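Local coordinates for siderophore-interacting protein (Aeromonas hydrophila, PDB 6K2L) that binds flavin-adenine dinucleotide and probably reduces ferric siderophores so that their iron can be released inside the cell, at residues Gln134-Ser137 / His138-Met141; Pro199-Glu202 / Tyr203-Leu207; Lys253-Glu256 / Ala257-Ala261. The protein carries 1 engineered substitution. All blocks are in the same frame, centred on the assembly; numbering follows the deposited sequence.

Overall arrangement
All three contacts are local, each formed within one continuous run of chain, so none closes a long loop and none nests in or crosses another; they follow in series. After the N-terminal antiparallel barrel, contact 1 (134-141) leads the chain into strand 138-144, in the middle of the five-stranded parallel sheet. Contact 2 (199-207) lies on helix 198-205, which packs against that sheet: F204 touches Y140 and M141, joining the first two contacts directly. Contact 3 (253-261) begins the last helix, 255-266, beside FAD and barrel strand 79-89. Its nearest atoms are about 17 Å from contact 1 and about 15 Å from contact 2.

Contact 1. Residues Gln134-Ser137 / His138-Met141; sequences QPAS and HYYM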
# COMPACT_ATOMS: atom_id res chain seq x y z
N GLN A 134 -2.30 7.34 -8.64
CA GLN A 134 -1.71 7.29 -9.97
C GLN A 134 -0.36 7.99 -9.97
O GLN A 134 -0.20 9.02 -9.30
CB GLN A 134 -2.64 7.97 -10.97
CG GLN A 134 -2.30 7.67 -12.42
CD GLN A 134 -3.27 8.32 -13.38
OE1 GLN A 134 -4.49 8.18 -13.25
NE2 GLN A 134 -2.73 9.06 -14.35
N PRO A 135 0.64 7.44 -10.67
CA PRO A 135 1.95 8.12 -10.73
C PRO A 135 1.83 9.52 -11.31
O PRO A 135 1.22 9.74 -12.36
CB PRO A 135 2.79 7.19 -11.62
CG PRO A 135 1.79 6.23 -12.25
CD PRO A 135 0.68 6.10 -11.28
N ALA A 136 2.41 10.48 -10.60
CA ALA A 136 2.41 11.88 -11.00
C ALA A 136 3.43 12.62 -10.15
O ALA A 136 3.92 12.10 -9.14
CB ALA A 136 1.02 12.52 -10.87
N SER A 137 3.76 13.83 -10.56
CA SER A 137 4.59 14.66 -9.72
C SER A 137 3.78 15.64 -8.89
O SER A 137 4.22 16.01 -7.79
CB SER A 137 5.62 15.41 -10.59
OG SER A 137 5.13 16.67 -10.96
N HIS A 138 2.60 16.04 -9.36
CA HIS A 138 1.71 16.92 -8.63
C HIS A 138 0.40 16.21 -8.33
O HIS A 138 -0.10 15.44 -9.16
CB HIS A 138 1.49 18.19 -9.44
CG HIS A 138 2.71 19.06 -9.50
ND1 HIS A 138 3.72 18.86 -10.42
CD2 HIS A 138 3.08 20.13 -8.75
CE1 HIS A 138 4.67 19.76 -10.22
NE2 HIS A 138 4.30 20.54 -9.22
N TYR A 139 -0.14 16.44 -7.14
CA TYR A 139 -1.37 15.80 -6.68
C TYR A 139 -2.31 16.84 -6.08
O TYR A 139 -1.94 17.59 -5.18
CB TYR A 139 -1.07 14.73 -5.63
CG TYR A 139 -0.39 13.51 -6.16
CD1 TYR A 139 -1.10 12.54 -6.85
CD2 TYR A 139 0.98 13.32 -5.94
CE1 TYR A 139 -0.47 11.41 -7.33
CE2 TYR A 139 1.64 12.20 -6.43
CZ TYR A 139 0.91 11.24 -7.11
OH TYR A 139 1.57 10.11 -7.57
N TYR A 140 -3.55 16.87 -6.56
CA TYR A 140 -4.53 17.84 -6.10
C TYR A 140 -5.79 17.09 -5.73
O TYR A 140 -6.48 16.58 -6.62
CB TYR A 140 -4.83 18.88 -7.18
CG TYR A 140 -3.60 19.57 -7.69
CD1 TYR A 140 -2.98 20.58 -6.96
CD2 TYR A 140 -3.03 19.18 -8.89
CE1 TYR A 140 -1.84 21.21 -7.44
CE2 TYR A 140 -1.90 19.79 -9.37
CZ TYR A 140 -1.30 20.79 -8.65
OH TYR A 140 -0.18 21.36 -9.17
N MET A 141 -6.12 17.09 -4.44
CA MET A 141 -7.08 16.15 -3.89
C MET A 141 -8.07 16.92 -3.03
O MET A 141 -7.67 17.77 -2.24
CB MET A 141 -6.33 15.09 -3.09
CG MET A 141 -5.41 14.15 -3.95
SD MET A 141 -4.89 12.76 -2.95
CE MET A 141 -3.15 12.50 -3.48
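Y139 folds its ring back along the loop that precedes it, and its hydroxyl donates a hydrogen bond to the backbone carbonyl of Q134, with OH and O 2.7 Å apart. The oxygen is approached off its axis, at a C=O...donor angle of 140°, and it also lies near the plane of the ring, with Q134 O only 3.1 Å from CE1 at the edge. The methyl of A136 covers one face instead, its CB 4.0 Å from Y139 CZ. Behind this fit is the first torsion of Y139, with CG beside the backbone N and anti to the carbonyl carbon (chi1 -70°), which sends the ring toward the incoming chain. The loop thus turned enters strand 138-144, the middle strand of a five-stranded parallel sheet like that of ferredoxin reductases, consistent with its sequence family; strands 163-170 and 214-218 flank it, and the backbones of S137 and H138 are already bonded to Q213. H138 makes a different kind of contact, between neighbours. Its ND1 reaches S137 OG at 2.7 Å, but the bond is weak because the N-H...acceptor angle is 117°. S137 O lies over one face of the imidazole, and S137 OG has a second, likewise weak, bond to Q213 O. A136 CB also lies 3.6 Å from H138 O, so the methyl meets the strand backbone as well as the tyrosine ring.

Contact 2. Residues Pro199-Glu202 / Tyr203-Leu207; sequences PLVE and YFTSL
V201 O is met twice by T205: the backbone N donates to it at 2.9 Å, and the hydroxyl OG1 stands 2.8 Å away. OG1 is also 2.9 Å from E202 O, and its single proton may serve either carbonyl. This bridging place follows from a first torsion of 54°, which sets OG1 between the backbone N and the carbonyl carbon and turns CG2 toward V201. There T205 CG2 lies 4.1 Å from V201 CG1, the two branched side chains slanting past each other. One residue on, S206 N bonds to E202 O at 3.0 Å, while S206 OG donates a short bond of 2.6 Å to Y203 O, so two hydroxyls in succession turn back to carbonyls of the preceding turn. F204 points its ring into the protein, against A167 and M228, and one face of it is covered by L207 CD1, 3.8 Å above the ring centre. L200 lies along the same inner side, against F190 and L224, whereas E202 is exposed. The whole is an amphipathic helix packed on a parallel sheet, within the beta-alpha-beta crossover that carries the chain from strand 185-191 to strand 214-218.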
# COMPACT_ATOMS: atom_id res chain seq x y z
N PRO A 199 -16.18 28.28 1.03
CA PRO A 199 -14.79 28.59 1.43
C PRO A 199 -13.77 27.63 0.83
O PRO A 199 -12.81 28.08 0.17
CB PRO A 199 -14.83 28.52 2.97
CG PRO A 199 -16.28 28.71 3.33
CD PRO A 199 -17.04 28.04 2.21
N LEU A 200 -13.96 26.31 1.01
CA LEU A 200 -13.07 25.34 0.39
C LEU A 200 -12.91 25.60 -1.10
O LEU A 200 -11.78 25.62 -1.61
CB LEU A 200 -13.57 23.91 0.62
CG LEU A 200 -12.57 22.78 0.34
CD1 LEU A 200 -12.84 21.59 1.25
CD2 LEU A 200 -12.60 22.32 -1.12
N VAL A 201 -14.02 25.78 -1.83
CA VAL A 201 -13.95 25.86 -3.29
C VAL A 201 -13.25 27.12 -3.73
O VAL A 201 -12.40 27.08 -4.63
CB VAL A 201 -15.35 25.77 -3.94
CG1 VAL A 201 -15.23 25.80 -5.46
CG2 VAL A 201 -16.02 24.50 -3.51
N GLU A 202 -13.58 28.26 -3.12
CA GLU A 202 -12.82 29.48 -3.35
C GLU A 202 -11.33 29.25 -3.13
O GLU A 202 -10.51 29.60 -4.00
CB GLU A 202 -13.32 30.60 -2.43
CG GLU A 202 -12.44 31.84 -2.51
CD GLU A 202 -13.13 33.13 -2.06
OE1 GLU A 202 -13.12 33.45 -0.84
OE2 GLU A 202 -13.68 33.85 -2.93
N TYR A 203 -10.96 28.63 -2.00
CA TYR A 203 -9.53 28.45 -1.70
C TYR A 203 -8.85 27.59 -2.73
O TYR A 203 -7.75 27.92 -3.19
CB TYR A 203 -9.34 27.84 -0.32
CG TYR A 203 -8.03 27.13 -0.14
CD1 TYR A 203 -6.86 27.83 0.14
CD2 TYR A 203 -7.95 25.73 -0.25
CE1 TYR A 203 -5.63 27.18 0.33
CE2 TYR A 203 -6.75 25.07 -0.07
CZ TYR A 203 -5.59 25.80 0.23
OH TYR A 203 -4.41 25.14 0.42
N PHE A 204 -9.47 26.47 -3.12
CA PHE A 204 -8.82 25.55 -4.04
C PHE A 204 -8.77 26.10 -5.44
O PHE A 204 -7.83 25.78 -6.19
CB PHE A 204 -9.51 24.18 -4.07
CG PHE A 204 -8.53 23.03 -4.20
CD1 PHE A 204 -7.97 22.46 -3.07
CD2 PHE A 204 -8.13 22.57 -5.45
CE1 PHE A 204 -7.04 21.42 -3.16
CE2 PHE A 204 -7.21 21.54 -5.56
CZ PHE A 204 -6.66 20.96 -4.40
N THR A 205 -9.76 26.91 -5.83
CA THR A 205 -9.69 27.52 -7.15
C THR A 205 -8.65 28.63 -7.21
O THR A 205 -8.11 28.89 -8.29
CB THR A 205 -11.08 28.02 -7.57
OG1 THR A 205 -11.61 28.89 -6.56
CG2 THR A 205 -12.05 26.84 -7.78
N SER A 206 -8.34 29.27 -6.06
CA SER A 206 -7.26 30.26 -6.01
C SER A 206 -5.86 29.66 -6.22
O SER A 206 -4.93 30.42 -6.50
CB SER A 206 -7.26 31.02 -4.68
OG SER A 206 -6.67 30.27 -3.60
N LEU A 207 -5.67 28.32 -6.06
CA LEU A 207 -4.31 27.80 -6.14
C LEU A 207 -3.87 27.61 -7.59
O LEU A 207 -4.66 27.15 -8.43
CB LEU A 207 -4.17 26.47 -5.41
CG LEU A 207 -4.72 26.32 -4.00
CD1 LEU A 207 -5.03 24.84 -3.72
CD2 LEU A 207 -3.80 26.91 -2.93

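Contact 3. Residues Lys253-Glu256 / Ala257-Ala261; sequences KDEE and AYHHA. With FAD (flavin-adenine dinucleotide), chain C.
The H259 ring meets the carboxylate of E255 at its edge: ND1 donates to OE2 over 3.3 Å, with an N-H...acceptor angle of 143°. The acceptor lies close to the imidazole plane, yet the carboxylate itself is turned about 70° from that plane. H260 ND1 is also at the edge of this ring, H259 CD2 stands 3.5 Å above the centre of one face of H260, and H263 meets H259 edge-to-face. E255 has a stronger partner in R262, to which OE1 forms a salt bridge. The Y258 ring is met by K253, whose chain, bent at its middle torsions, crosses it at about a right angle. K253 CE comes within 3.5 Å of Y258 CD1, while NZ lies in the ring plane, at the edge, and gives a weak bond of 2.9 Å to A257 O. Beyond the ring, the hydroxyl of Y258 is hydrogen-bonded to E222.

D254 is the N-cap of helix 255-266. Its OD1 accepts from A257 N at 2.9 Å, an approach made possible by a first torsion of 46° that tucks CG between the backbone N and the carbonyl carbon. Y258 N makes two weak bonds, to D254 O and to E255 O. FAD lies at the N-terminal end of the helix, ahead of this first turn. E255 N donates to the phosphate oxygen O2A at 3.0 Å, and K253 N gives a weak bond of 3.2 Å to the ribose hydroxyl O2B. R81, salt-bridged to E256, is also hydrogen-bonded to FAD. The phosphate therefore faces a helix N terminus, whose amide and dipole would be expected to offset part of the negative charge on the phosphate of the AMP half.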
# COMPACT_ATOMS: atom_id res chain seq x y z
N LYS A 253 -29.78 12.49 0.42
CA LYS A 253 -30.23 11.40 -0.41
C LYS A 253 -29.56 10.12 0.05
O LYS A 253 -28.33 10.09 0.23
CB LYS A 253 -29.94 11.64 -1.90
CG LYS A 253 -30.44 12.97 -2.43
CD LYS A 253 -31.05 12.79 -3.83
CE LYS A 253 -30.00 12.16 -4.78
NZ LYS A 253 -30.60 11.33 -5.87
N ASP A 254 -30.35 9.08 0.28
CA ASP A 254 -29.76 7.79 0.56
C ASP A 254 -29.19 7.19 -0.73
O ASP A 254 -29.42 7.69 -1.85
CB ASP A 254 -30.80 6.87 1.21
CG ASP A 254 -32.15 6.90 0.49
OD1 ASP A 254 -32.21 6.53 -0.70
OD2 ASP A 254 -33.16 7.29 1.12
N GLU A 255 -28.39 6.13 -0.56
CA GLU A 255 -27.77 5.46 -1.70
C GLU A 255 -28.80 4.95 -2.71
O GLU A 255 -28.52 4.87 -3.91
CB GLU A 255 -26.91 4.31 -1.19
CG GLU A 255 -26.44 3.35 -2.29
CD GLU A 255 -25.45 4.01 -3.25
OE1 GLU A 255 -24.71 4.93 -2.82
OE2 GLU A 255 -25.42 3.59 -4.44
N GLU A 256 -30.00 4.58 -2.23
CA GLU A 256 -31.02 4.05 -3.13
C GLU A 256 -31.51 5.12 -4.08
O GLU A 256 -31.71 4.85 -5.28
CB GLU A 256 -32.19 3.47 -2.32
CG GLU A 256 -32.04 1.99 -1.96
CD GLU A 256 -31.34 1.79 -0.63
OE1 GLU A 256 -31.51 2.66 0.26
OE2 GLU A 256 -30.60 0.78 -0.49
N ALA A 257 -31.71 6.33 -3.59
CA ALA A 257 -32.11 7.43 -4.45
C ALA A 257 -30.96 7.94 -5.30
O ALA A 257 -31.19 8.51 -6.38
CB ALA A 257 -32.68 8.58 -3.61
N TYR A 258 -29.72 7.73 -4.85
CA TYR A 258 -28.59 8.38 -5.50
C TYR A 258 -27.84 7.51 -6.49
O TYR A 258 -27.00 8.04 -7.22
CB TYR A 258 -27.59 8.88 -4.45
CG TYR A 258 -26.52 9.77 -5.03
CD1 TYR A 258 -26.85 10.89 -5.76
CD2 TYR A 258 -25.17 9.46 -4.87
CE1 TYR A 258 -25.87 11.70 -6.31
CE2 TYR A 258 -24.19 10.27 -5.41
CZ TYR A 258 -24.55 11.39 -6.13
OH TYR A 258 -23.60 12.23 -6.68
N HIS A 259 -28.05 6.19 -6.49
CA HIS A 259 -27.16 5.31 -7.23
C HIS A 259 -27.05 5.73 -8.69
O HIS A 259 -25.95 5.93 -9.23
CB HIS A 259 -27.63 3.86 -7.07
CG HIS A 259 -26.86 2.86 -7.88
ND1 HIS A 259 -25.61 2.41 -7.51
CD2 HIS A 259 -27.17 2.22 -9.04
CE1 HIS A 259 -25.18 1.54 -8.41
NE2 HIS A 259 -26.10 1.41 -9.34
N HIS A 260 -28.18 5.94 -9.34
CA HIS A 260 -28.14 6.24 -10.76
C HIS A 260 -27.86 7.72 -11.06
O HIS A 260 -27.25 8.02 -12.09
CB HIS A 260 -29.43 5.75 -11.42
CG HIS A 260 -29.42 4.26 -11.63
ND1 HIS A 260 -30.21 3.41 -10.88
CD2 HIS A 260 -28.68 3.48 -12.45
CE1 HIS A 260 -29.97 2.16 -11.25
NE2 HIS A 260 -29.05 2.18 -12.20
N ALA A 261 -28.25 8.63 -10.16
CA ALA A 261 -27.71 9.98 -10.26
C ALA A 261 -26.19 9.97 -10.25
O ALA A 261 -25.56 10.69 -11.03
CB ALA A 261 -28.25 10.86 -9.13
PA FAD C . -27.55 6.02 3.44
O1A FAD C . -28.55 4.97 3.79
O2A FAD C . -26.92 5.91 2.05
O5B FAD C . -28.12 7.54 3.47
C5B FAD C . -28.91 8.03 4.58
C4B FAD C . -28.87 9.54 4.68
O4B FAD C . -27.64 9.96 5.32
C3B FAD C . -28.95 10.33 3.38
O3B FAD C . -29.69 11.54 3.59
C2B FAD C . -27.48 10.60 3.05
O2B FAD C . -27.23 11.78 2.29
C1B FAD C . -26.88 10.78 4.44
N9A FAD C . -25.52 10.32 4.54
C8A FAD C . -24.99 9.19 3.97
N7A FAD C . -23.72 8.99 4.25
C5A FAD C . -23.40 10.07 5.07
C6A FAD C . -22.21 10.44 5.71
N6A FAD C . -21.08 9.73 5.65
N1A FAD C . -22.22 11.58 6.46
C2A FAD C . -23.35 12.28 6.53
N3A FAD C . -24.54 12.02 5.98
C4A FAD C . -24.50 10.89 5.26
N1 FAD C . -18.16 6.35 3.15
C2 FAD C . -17.46 6.10 4.29
O2 FAD C . -17.90 6.40 5.40
N3 FAD C . -16.20 5.52 4.22
C4 FAD C . -15.55 5.14 3.08
O4 FAD C . -14.43 4.62 3.15
C4X FAD C . -16.31 5.38 1.86
N5 FAD C . -15.76 5.04 0.70
C5X FAD C . -16.48 5.28 -0.44
C6 FAD C . -15.91 4.94 -1.66
C7 FAD C . -16.58 5.19 -2.86
C7M FAD C . -15.93 4.79 -4.16
C8 FAD C . -17.86 5.76 -2.83
C8M FAD C . -18.64 6.00 -4.10
C9 FAD C . -18.44 6.08 -1.60
C9A FAD C . -17.76 5.85 -0.42
N10 FAD C . -18.31 6.21 0.83
C10 FAD C . -17.60 6.00 2.00
C1' FAD C . -19.64 6.85 0.91
C2' FAD C . -20.74 5.96 1.48
O2' FAD C . -21.11 4.92 0.57
C3' FAD C . -21.95 6.83 1.80
O3' FAD C . -21.65 7.62 2.94
C4' FAD C . -23.25 6.06 2.05
O4' FAD C . -24.35 6.92 1.75
C5' FAD C . -23.32 5.54 3.46
O5' FAD C . -24.46 4.68 3.60
P FAD C . -25.42 4.77 4.85
O1P FAD C . -26.26 3.48 4.83
O2P FAD C . -24.69 5.01 6.09
O3P FAD C . -26.36 6.01 4.50